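Local coordinates for oligopeptide-binding protein appA (PDB 1XOC) that binds and transports tetra- and pentapeptides as part of an oligopeptide ABC permease of Bacillus subtilis, and can also hold a nonapeptide, at residues A[48-52]-A[53-57]; A[251-254]-A[255-258]; A[376-379]-A[380-383]; A[468-471]-A[472-475]. All blocks are in the same frame, centred on the assembly; numbering follows the deposited sequence.

Contact 1 of 4, residues A[48-52]-A[53-57]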
loop_
_atom_site.group_PDB
_atom_site.type_symbol
_atom_site.label_atom_id
_atom_site.label_comp_id
_atom_site.label_asym_id
_atom_site.label_seq_id
_atom_site.Cartn_x
_atom_site.Cartn_y
_atom_site.Cartn_z
ATOM N N ILE A 48 -10.356 -2.675 -5.396
ATOM C CA ILE A 48 -11.366 -2.759 -6.441
ATOM C C ILE A 48 -10.716 -3.230 -7.771
ATOM O O ILE A 48 -11.290 -4.062 -8.498
ATOM C CB ILE A 48 -12.065 -1.433 -6.586
ATOM C CG1 ILE A 48 -12.657 -1.012 -5.249
ATOM C CG2 ILE A 48 -13.136 -1.520 -7.680
ATOM C CD1 ILE A 48 -13.752 -1.859 -4.745
ATOM N N GLU A 49 -9.540 -2.678 -8.097
ATOM C CA GLU A 49 -8.811 -3.073 -9.298
ATOM C C GLU A 49 -8.595 -4.584 -9.395
ATOM O O GLU A 49 -8.739 -5.178 -10.459
ATOM C CB GLU A 49 -7.434 -2.376 -9.309
ATOM C CG GLU A 49 -7.517 -0.882 -9.550
ATOM C CD GLU A 49 -6.216 -0.158 -9.260
ATOM O OE1 GLU A 49 -5.220 -0.813 -8.918
ATOM O OE2 GLU A 49 -6.167 1.089 -9.373
ATOM N N ASN A 50 -8.291 -5.196 -8.266
ATOM C CA ASN A 50 -8.028 -6.646 -8.261
ATOM C C ASN A 50 -9.283 -7.487 -8.479
ATOM O O ASN A 50 -9.168 -8.689 -8.776
ATOM C CB ASN A 50 -7.233 -7.057 -7.024
ATOM C CG ASN A 50 -5.757 -6.764 -7.205
ATOM O OD1 ASN A 50 -5.310 -5.622 -7.105
ATOM N ND2 ASN A 50 -5.019 -7.776 -7.573
ATOM N N MET A 51 -10.469 -6.896 -8.336
ATOM C CA MET A 51 -11.734 -7.560 -8.678
ATOM C C MET A 51 -12.147 -7.289 -10.104
ATOM O O MET A 51 -12.744 -8.139 -10.751
ATOM C CB MET A 51 -12.858 -7.155 -7.711
ATOM C CG MET A 51 -12.658 -7.781 -6.355
ATOM S SD MET A 51 -13.991 -7.511 -5.166
ATOM C CE MET A 51 -13.741 -5.786 -4.809
ATOM N N LEU A 52 -11.896 -6.066 -10.588
ATOM C CA LEU A 52 -12.308 -5.682 -11.965
ATOM C C LEU A 52 -11.435 -6.193 -13.107
ATOM O O LEU A 52 -11.937 -6.369 -14.219
ATOM C CB LEU A 52 -12.367 -4.150 -12.118
ATOM C CG LEU A 52 -13.402 -3.374 -11.316
ATOM C CD1 LEU A 52 -13.183 -1.899 -11.362
ATOM C CD2 LEU A 52 -14.744 -3.756 -11.839
ATOM N N TYR A 53 -10.116 -6.321 -12.864
ATOM C CA TYR A 53 -9.136 -6.524 -13.916
ATOM C C TYR A 53 -8.441 -7.839 -13.741
ATOM O O TYR A 53 -8.535 -8.467 -12.679
ATOM C CB TYR A 53 -8.096 -5.389 -13.886
ATOM C CG TYR A 53 -8.707 -4.038 -14.094
ATOM C CD1 TYR A 53 -9.289 -3.716 -15.314
ATOM C CD2 TYR A 53 -8.651 -3.091 -13.108
ATOM C CE1 TYR A 53 -9.875 -2.484 -15.530
ATOM C CE2 TYR A 53 -9.223 -1.862 -13.311
ATOM C CZ TYR A 53 -9.812 -1.572 -14.513
ATOM O OH TYR A 53 -10.360 -0.295 -14.682
ATOM N N SER A 54 -7.696 -8.210 -14.777
ATOM C CA SER A 54 -6.777 -9.325 -14.744
ATOM C C SER A 54 -5.328 -8.816 -14.871
ATOM O O SER A 54 -5.069 -7.718 -15.379
ATOM C CB SER A 54 -7.067 -10.297 -15.868
ATOM O OG SER A 54 -8.385 -10.807 -15.801
ATOM N N PHE A 55 -4.422 -9.721 -14.478
ATOM C CA PHE A 55 -2.988 -9.472 -14.349
ATOM C C PHE A 55 -2.252 -10.688 -14.901
ATOM O O PHE A 55 -2.706 -11.824 -14.764
ATOM C CB PHE A 55 -2.637 -9.285 -12.864
ATOM C CG PHE A 55 -3.459 -8.160 -12.197
ATOM C CD1 PHE A 55 -2.927 -6.883 -11.965
ATOM C CD2 PHE A 55 -4.753 -8.416 -11.795
ATOM C CE1 PHE A 55 -3.744 -5.882 -11.392
ATOM C CE2 PHE A 55 -5.540 -7.386 -11.229
ATOM C CZ PHE A 55 -5.023 -6.192 -11.024
ATOM N N LEU A 56 -1.091 -10.451 -15.498
ATOM C CA LEU A 56 -0.341 -11.529 -16.079
ATOM C C LEU A 56 0.029 -12.583 -15.025
ATOM O O LEU A 56 0.043 -13.800 -15.291
ATOM C CB LEU A 56 0.924 -11.002 -16.772
ATOM C CG LEU A 56 0.602 -10.284 -18.087
ATOM C CD1 LEU A 56 1.853 -9.589 -18.648
ATOM C CD2 LEU A 56 -0.080 -11.177 -19.119
ATOM N N THR A 57 0.378 -12.137 -13.822
ATOM C CA THR A 57 0.728 -13.025 -12.707
ATOM C C THR A 57 -0.032 -12.627 -11.465
ATOM O O THR A 57 -0.665 -11.555 -11.435
ATOM C CB THR A 57 2.218 -12.979 -12.363
ATOM O OG1 THR A 57 2.556 -11.617 -12.038
ATOM C CG2 THR A 57 3.084 -13.507 -13.515
HETATM O O HOH W 1 -8.212 -10.549 -10.630
#
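Tyr53 folds back against the last turn of the helix it has just left, meeting Leu52 and Glu49. Its backbone N donates to Glu49 O over 3.0 Å, bent to 147° at the hydrogen, which closes the final helical turn before the chain becomes extended. From there the side chain can be followed outward. Tyr53 CB lies 3.5 Å from Glu49 O. With CG opposite the carbonyl carbon (chi1 -60°), the ring is laid beside the helix end: Tyr53 CD2 sits 3.4 Å from Glu49 O and packs near Glu49 CB. Leu52 CB stands over the centre of one face of the Tyr53 ring, 4.0 Å from the centroid and 13° off the normal, a CH-pi contact between sequence neighbours. At the tip, OH is hydrogen-bonded to Phe35 O, while the Glu49 carboxylate is held by Ser40 and Asn36. Phe55 returns to the same turn two residues later. Phe55 CZ approaches Glu49 O at the ring edge, 3.9 Å away, and the side chain crosses that of Asn50 at about a right angle. A water donates to both Asn50 O and Tyr53 O, bridging the helix end to the departing chain. Around this exit, Ala157, Phe177 and Pro182 touch the Tyr53 ring, Leu52 rests on Leu201 of strand 198-203, and the backbone of Phe55 is hydrogen-bonded to that of Leu69 in strand 65-76.

Contact 2 of 4, residues A[251-254]-A[255-258]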
loop_
_atom_site.group_PDB
_atom_site.type_symbol
_atom_site.label_atom_id
_atom_site.label_comp_id
_atom_site.label_asym_id
_atom_site.label_seq_id
_atom_site.Cartn_x
_atom_site.Cartn_y
_atom_site.Cartn_z
ATOM N N GLU A 251 -15.987 -11.043 18.464
ATOM C CA GLU A 251 -15.983 -12.493 18.450
ATOM C C GLU A 251 -17.296 -13.071 18.982
ATOM O O GLU A 251 -17.585 -14.230 18.725
ATOM C CB GLU A 251 -14.760 -13.074 19.194
ATOM C CG GLU A 251 -14.824 -13.030 20.672
ATOM C CD GLU A 251 -13.697 -13.836 21.360
ATOM O OE1 GLU A 251 -13.176 -14.811 20.761
ATOM O OE2 GLU A 251 -13.355 -13.484 22.507
ATOM N N LYS A 252 -18.082 -12.266 19.700
ATOM C CA LYS A 252 -19.394 -12.669 20.192
ATOM C C LYS A 252 -20.534 -12.439 19.197
ATOM O O LYS A 252 -21.653 -12.907 19.433
ATOM C CB LYS A 252 -19.718 -11.877 21.440
ATOM C CG LYS A 252 -18.788 -12.138 22.606
ATOM C CD LYS A 252 -19.138 -11.209 23.775
ATOM C CE LYS A 252 -18.160 -11.354 24.934
ATOM N NZ LYS A 252 -18.377 -12.613 25.733
ATOM N N PHE A 253 -20.270 -11.717 18.111
ATOM C CA PHE A 253 -21.320 -11.354 17.155
ATOM C C PHE A 253 -21.846 -12.597 16.468
ATOM O O PHE A 253 -21.117 -13.564 16.239
ATOM C CB PHE A 253 -20.811 -10.417 16.057
ATOM C CG PHE A 253 -20.422 -9.039 16.525
ATOM C CD1 PHE A 253 -20.746 -8.570 17.783
ATOM C CD2 PHE A 253 -19.731 -8.199 15.663
ATOM C CE1 PHE A 253 -20.376 -7.288 18.190
ATOM C CE2 PHE A 253 -19.358 -6.915 16.053
ATOM C CZ PHE A 253 -19.671 -6.463 17.313
ATOM N N ASN A 254 -23.111 -12.541 16.077
ATOM C CA ASN A 254 -23.743 -13.710 15.487
ATOM C C ASN A 254 -23.317 -13.899 14.044
ATOM O O ASN A 254 -23.125 -12.927 13.299
ATOM C CB ASN A 254 -25.264 -13.608 15.554
ATOM C CG ASN A 254 -25.781 -13.521 16.987
ATOM O OD1 ASN A 254 -26.432 -12.545 17.352
ATOM N ND2 ASN A 254 -25.475 -14.526 17.806
ATOM N N ASN A 255 -23.181 -15.164 13.673
ATOM C CA ASN A 255 -23.025 -15.584 12.293
ATOM C C ASN A 255 -21.643 -15.226 11.710
ATOM O O ASN A 255 -21.517 -15.103 10.505
ATOM C CB ASN A 255 -24.151 -15.012 11.411
ATOM C CG ASN A 255 -25.576 -15.389 11.911
ATOM O OD1 ASN A 255 -26.446 -14.519 12.089
ATOM N ND2 ASN A 255 -25.809 -16.690 12.131
ATOM N N LEU A 256 -20.623 -15.079 12.564
ATOM C CA LEU A 256 -19.283 -14.639 12.106
ATOM C C LEU A 256 -18.143 -15.433 12.719
ATOM O O LEU A 256 -18.266 -15.975 13.803
ATOM C CB LEU A 256 -19.053 -13.144 12.401
ATOM C CG LEU A 256 -19.959 -12.132 11.668
ATOM C CD1 LEU A 256 -19.876 -10.734 12.308
ATOM C CD2 LEU A 256 -19.653 -12.042 10.193
ATOM N N LYS A 257 -17.022 -15.483 11.999
ATOM C CA LYS A 257 -15.764 -16.020 12.481
ATOM C C LYS A 257 -14.661 -15.014 12.136
ATOM O O LYS A 257 -14.833 -14.207 11.241
ATOM C CB LYS A 257 -15.466 -17.377 11.859
ATOM C CG LYS A 257 -15.396 -17.432 10.332
ATOM C CD LYS A 257 -15.263 -18.903 9.826
ATOM C CE LYS A 257 -15.312 -19.039 8.305
ATOM N NZ LYS A 257 -15.777 -20.381 7.831
ATOM N N ILE A 258 -13.544 -15.066 12.859
ATOM C CA ILE A 258 -12.466 -14.088 12.680
ATOM C C ILE A 258 -11.179 -14.810 12.425
ATOM O O ILE A 258 -10.817 -15.666 13.214
ATOM C CB ILE A 258 -12.322 -13.180 13.914
ATOM C CG1 ILE A 258 -13.656 -12.508 14.234
ATOM C CG2 ILE A 258 -11.257 -12.113 13.683
ATOM C CD1 ILE A 258 -13.607 -11.651 15.466
HETATM O O HOH W 2 -16.513 -15.504 16.389
#
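The backbone reverses at Phe253 to Leu256 in a type II beta turn, with Asn254 and Asn255 at its two central positions. Asn255 takes a positive phi (72°), and the segments 251-254 and 255-258 run in nearly opposite directions, 161° apart end to end. No direct hydrogen bond spans the two arms. Farther from the bend a water joins them instead, donating to Glu251 O at 2.9 Å and to Leu256 O at 3.2 Å. At the corner, Asn255 CB lies 3.0 Å from Asn254 O, a closeness that follows from the local backbone shape. The turn leads from helix 247-250 into strand 256-262, which pairs antiparallel with strand 483-496 in the large mixed sheet; Asn255 and Lys257 already make backbone hydrogen bonds to Glu497 and Met495. Inside the bend, Leu256 points its side chain at the first arm. Leu256 CG is 3.6 Å from Asn254 O, and the Leu256 CD1 branch reaches Phe253 CB at 3.9 Å, lying at the edge of the Phe253 ring and near its plane. That ring leads away from the strand arm toward Glu229 and Gln233 of helix 225-234, the helix whose Leu232 also touches Leu256. Beyond the corner, Ile258 extends CD1 toward the first arm. Its CG1 lies opposite the carbonyl carbon (chi1 -55°) and the chain continues straight, placing Ile258 CD1 3.9 Å from Glu251 N and beside Glu251 CB. On the sheet, Ile258 also touches His492, a ligand of a bound zinc ion.

Contact 3 of 4, residues A[376-379]-A[380-383]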
loop_
_atom_site.group_PDB
_atom_site.type_symbol
_atom_site.label_atom_id
_atom_site.label_comp_id
_atom_site.label_asym_id
_atom_site.label_seq_id
_atom_site.Cartn_x
_atom_site.Cartn_y
_atom_site.Cartn_z
ATOM N N ILE A 376 -3.213 7.484 18.092
ATOM C CA ILE A 376 -1.771 7.669 18.061
ATOM C C ILE A 376 -1.411 9.125 17.904
ATOM O O ILE A 376 -0.463 9.594 18.534
ATOM C CB ILE A 376 -1.145 6.870 16.934
ATOM C CG1 ILE A 376 -1.236 5.386 17.242
ATOM C CG2 ILE A 376 0.333 7.283 16.730
ATOM C CD1 ILE A 376 -0.825 4.513 16.090
ATOM N N ALA A 377 -2.147 9.852 17.060
ATOM C CA ALA A 377 -1.854 11.276 16.843
ATOM C C ALA A 377 -1.988 12.113 18.114
ATOM O O ALA A 377 -1.192 13.030 18.402
ATOM C CB ALA A 377 -2.695 11.841 15.740
ATOM N N VAL A 378 -2.989 11.776 18.907
ATOM C CA VAL A 378 -3.218 12.456 20.193
ATOM C C VAL A 378 -2.109 12.075 21.187
ATOM O O VAL A 378 -1.579 12.914 21.894
ATOM C CB VAL A 378 -4.603 12.106 20.745
ATOM C CG1 VAL A 378 -4.780 12.678 22.101
ATOM C CG2 VAL A 378 -5.696 12.607 19.764
ATOM N N VAL A 379 -1.689 10.819 21.182
ATOM C CA VAL A 379 -0.620 10.387 22.077
ATOM C C VAL A 379 0.724 11.050 21.717
ATOM O O VAL A 379 1.472 11.488 22.593
ATOM C CB VAL A 379 -0.481 8.846 22.082
ATOM C CG1 VAL A 379 0.763 8.430 22.863
ATOM C CG2 VAL A 379 -1.712 8.168 22.695
ATOM N N VAL A 380 1.016 11.135 20.432
ATOM C CA VAL A 380 2.194 11.858 19.962
ATOM C C VAL A 380 2.124 13.330 20.386
ATOM O O VAL A 380 3.113 13.907 20.866
ATOM C CB VAL A 380 2.376 11.715 18.430
ATOM C CG1 VAL A 380 3.520 12.600 17.934
ATOM C CG2 VAL A 380 2.620 10.248 18.054
ATOM N N GLN A 381 0.968 13.964 20.226
ATOM C CA GLN A 381 0.818 15.355 20.695
ATOM C C GLN A 381 1.148 15.491 22.155
ATOM O O GLN A 381 1.805 16.450 22.558
ATOM C CB GLN A 381 -0.598 15.826 20.428
ATOM C CG GLN A 381 -0.984 17.150 20.966
ATOM C CD GLN A 381 -2.444 17.371 20.717
ATOM O OE1 GLN A 381 -3.298 16.676 21.287
ATOM N NE2 GLN A 381 -2.754 18.334 19.838
ATOM N N GLU A 382 0.675 14.553 22.968
ATOM C CA GLU A 382 0.898 14.638 24.409
ATOM C C GLU A 382 2.363 14.377 24.774
ATOM O O GLU A 382 2.928 15.103 25.592
ATOM C CB GLU A 382 -0.071 13.716 25.176
ATOM C CG GLU A 382 -1.529 14.234 25.092
ATOM C CD GLU A 382 -2.632 13.255 25.595
ATOM O OE1 GLU A 382 -2.325 12.055 25.843
ATOM O OE2 GLU A 382 -3.818 13.691 25.722
ATOM N N GLN A 383 2.961 13.344 24.179
ATOM C CA GLN A 383 4.348 12.976 24.472
ATOM C C GLN A 383 5.345 14.040 24.005
ATOM O O GLN A 383 6.303 14.344 24.717
ATOM C CB GLN A 383 4.699 11.574 23.923
ATOM C CG GLN A 383 3.958 10.448 24.670
ATOM C CD GLN A 383 4.278 9.050 24.187
ATOM O OE1 GLN A 383 3.666 8.049 24.620
ATOM N NE2 GLN A 383 5.186 8.959 23.276
#
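Val379 and Gln383, one helical turn apart, lie side by side and point the same way. The Val379 CG1 branch is swung opposite the backbone N (chi1 172°), beside the aliphatic part of Gln383, whose CG is 4.2 Å from Val379 CG1; Gln383 CG also rests 3.4 Å from Val379 O. Val378 and Glu382 repeat this parallel alignment on an exposed side of the helix. There the Glu382 chain runs back along the preceding turn, with Glu382 CG 3.5 Å from Val378 O and carboxylate atom OE2 3.9 Å from Val378 CG1, so a charged group is flanked by a methyl. Ile376 and Val380 are turned differently: their side chains cross at a slant and meet through their CG2 methyls at 4.0 Å. All three pairs belong to helix 371-385, the connecting helix of a beta-alpha-beta unit between strands 358-367 and 390-396. Regular i to i+4 hydrogen bonds fix the spacing, among them Val380 N to Ile376 O at 2.9 Å and 169°, and Gln383 N to Val379 O at 166°. Val380 CG2 also packs 3.2 Å from Ile376 O. Ala377 and Val380 direct their side chains onto Leu364 of strand 358-367, whereas Ile376 and Val379 touch Ile296 of helix 293-300. Gln381, its chain extended, delivers NE2 to Val391 O and thereby ties the helix to the second strand of the unit.

Contact 4 of 4, residues A[468-471]-A[472-475]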
loop_
_atom_site.group_PDB
_atom_site.type_symbol
_atom_site.label_atom_id
_atom_site.label_comp_id
_atom_site.label_asym_id
_atom_site.label_seq_id
_atom_site.Cartn_x
_atom_site.Cartn_y
_atom_site.Cartn_z
ATOM N N LYS A 468 22.117 -9.797 2.065
ATOM C CA LYS A 468 23.311 -9.394 2.805
ATOM C C LYS A 468 23.624 -7.929 2.553
ATOM O O LYS A 468 23.903 -7.187 3.484
ATOM C CB LYS A 468 24.505 -10.265 2.419
ATOM C CG LYS A 468 25.729 -10.136 3.343
ATOM C CD LYS A 468 25.556 -10.973 4.614
ATOM C CE LYS A 468 26.385 -10.454 5.793
ATOM N NZ LYS A 468 25.611 -10.525 7.085
ATOM N N GLU A 469 23.557 -7.511 1.295
ATOM C CA GLU A 469 23.782 -6.110 0.944
ATOM C C GLU A 469 22.670 -5.215 1.485
ATOM O O GLU A 469 22.906 -4.044 1.804
ATOM C CB GLU A 469 23.909 -5.944 -0.572
ATOM C CG GLU A 469 25.315 -6.293 -1.081
ATOM C CD GLU A 469 26.336 -5.183 -0.824
ATOM O OE1 GLU A 469 25.964 -3.994 -0.997
ATOM O OE2 GLU A 469 27.500 -5.496 -0.475
ATOM N N TYR A 470 21.458 -5.759 1.597
ATOM C CA TYR A 470 20.349 -5.000 2.174
ATOM C C TYR A 470 20.513 -4.710 3.658
ATOM O O TYR A 470 19.933 -3.755 4.153
ATOM C CB TYR A 470 18.972 -5.625 1.856
ATOM C CG TYR A 470 18.199 -4.724 0.925
ATOM C CD1 TYR A 470 18.271 -4.875 -0.451
ATOM C CD2 TYR A 470 17.461 -3.664 1.426
ATOM C CE1 TYR A 470 17.603 -4.003 -1.312
ATOM C CE2 TYR A 470 16.797 -2.795 0.581
ATOM C CZ TYR A 470 16.858 -2.964 -0.792
ATOM O OH TYR A 470 16.186 -2.089 -1.658
ATOM N N GLU A 471 21.315 -5.483 4.380
ATOM C CA GLU A 471 21.610 -5.123 5.776
ATOM C C GLU A 471 22.160 -3.682 5.888
ATOM O O GLU A 471 21.789 -2.929 6.788
ATOM C CB GLU A 471 22.606 -6.105 6.395
ATOM C CG GLU A 471 22.045 -7.500 6.629
ATOM C CD GLU A 471 23.105 -8.518 7.074
ATOM O OE1 GLU A 471 24.297 -8.149 7.264
ATOM O OE2 GLU A 471 22.743 -9.711 7.228
ATOM N N GLN A 472 23.040 -3.306 4.963
ATOM C CA GLN A 472 23.591 -1.957 4.935
ATOM C C GLN A 472 22.543 -0.897 4.654
ATOM O O GLN A 472 22.620 0.195 5.185
ATOM C CB GLN A 472 24.671 -1.838 3.868
ATOM C CG GLN A 472 25.869 -2.694 4.101
ATOM C CD GLN A 472 26.921 -2.467 3.041
ATOM O OE1 GLN A 472 27.378 -1.337 2.843
ATOM N NE2 GLN A 472 27.313 -3.535 2.348
ATOM N N ILE A 473 21.591 -1.201 3.783
ATOM C CA ILE A 473 20.530 -0.245 3.439
ATOM C C ILE A 473 19.634 -0.019 4.657
ATOM O O ILE A 473 19.330 1.116 5.011
ATOM C CB ILE A 473 19.718 -0.729 2.223
ATOM C CG1 ILE A 473 20.569 -0.657 0.965
ATOM C CG2 ILE A 473 18.477 0.132 2.022
ATOM C CD1 ILE A 473 20.039 -1.484 -0.226
ATOM N N TYR A 474 19.224 -1.101 5.302
ATOM C CA TYR A 474 18.473 -1.004 6.550
ATOM C C TYR A 474 19.191 -0.182 7.616
ATOM O O TYR A 474 18.567 0.633 8.286
ATOM C CB TYR A 474 18.197 -2.401 7.085
ATOM C CG TYR A 474 17.256 -3.215 6.240
ATOM C CD1 TYR A 474 17.445 -4.576 6.099
ATOM C CD2 TYR A 474 16.141 -2.639 5.622
ATOM C CE1 TYR A 474 16.583 -5.334 5.351
ATOM C CE2 TYR A 474 15.277 -3.393 4.867
ATOM C CZ TYR A 474 15.494 -4.736 4.758
ATOM O OH TYR A 474 14.658 -5.494 4.017
ATOM N N GLN A 475 20.495 -0.394 7.788
ATOM C CA GLN A 475 21.266 0.420 8.723
ATOM C C GLN A 475 21.152 1.905 8.425
ATOM O O GLN A 475 20.971 2.702 9.329
ATOM C CB GLN A 475 22.750 0.032 8.717
ATOM C CG GLN A 475 23.053 -1.255 9.447
ATOM C CD GLN A 475 22.909 -1.161 10.952
ATOM O OE1 GLN A 475 22.903 -2.184 11.634
ATOM N NE2 GLN A 475 22.798 0.057 11.480
#
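Tyr470 has an unusual first torsion, chi1 -112°, away from the staggered positions, and this turns its ring so that Ile473 can come over one face. Ile473 contributes an extended CG1 arm that sets Ile473 CD1 over the centre of the Tyr470 ring, 3.5 Å from the centroid and 8° off the normal, a well-centred CH-pi contact; Ile473 CG2 meets Tyr470 CE2 at 3.7 Å. Tyr474 follows one turn later. Its ring is oblique to that of Tyr470, planes at 55°, with Tyr470 CD2 over one face toward the rim. Tyr474 N donates to Tyr470 O at 3.0 Å in an almost straight bond, whereas Gln472 N reaches Glu469 O only weakly. On another side of helix 463-480, Lys468 NZ forms a salt bridge with Glu471, 2.7 Å from OE1 on its syn side, and a weaker bond to OE2. Ile473 also packs on Leu453 and Met454 of helix 448-457; Tyr470 OH is hydrogen-bonded to Gln427 N and Tyr474 OH weakly to Asn318 O. This part of the helix is thus amphipathic: an aromatic and aliphatic side packs inward, while the Lys468-Glu471 pair probably offsets its own charges on the outer side.

Overall arrangement
Following the chain from the N terminus, the four contacts come in series, none nested in or crossing another, and each is closed within a few residues. Contact 1 ends helix 43-52 and leads toward strand 57-59 of the five-stranded antiparallel sheet. Contact 2 turns the chain from helix 247-250 into strand 256-262 of the large mixed sheet. Contact 3 lies on a helix connecting two parallel strands of that same sheet, on the opposite side of the chain's centre from contact 1. Contact 4 lies on helix 463-480, just before strand 483-496, which pairs with the strand begun in contact 2. Contacts 2 and 4 are farthest apart, centres about 43 Å.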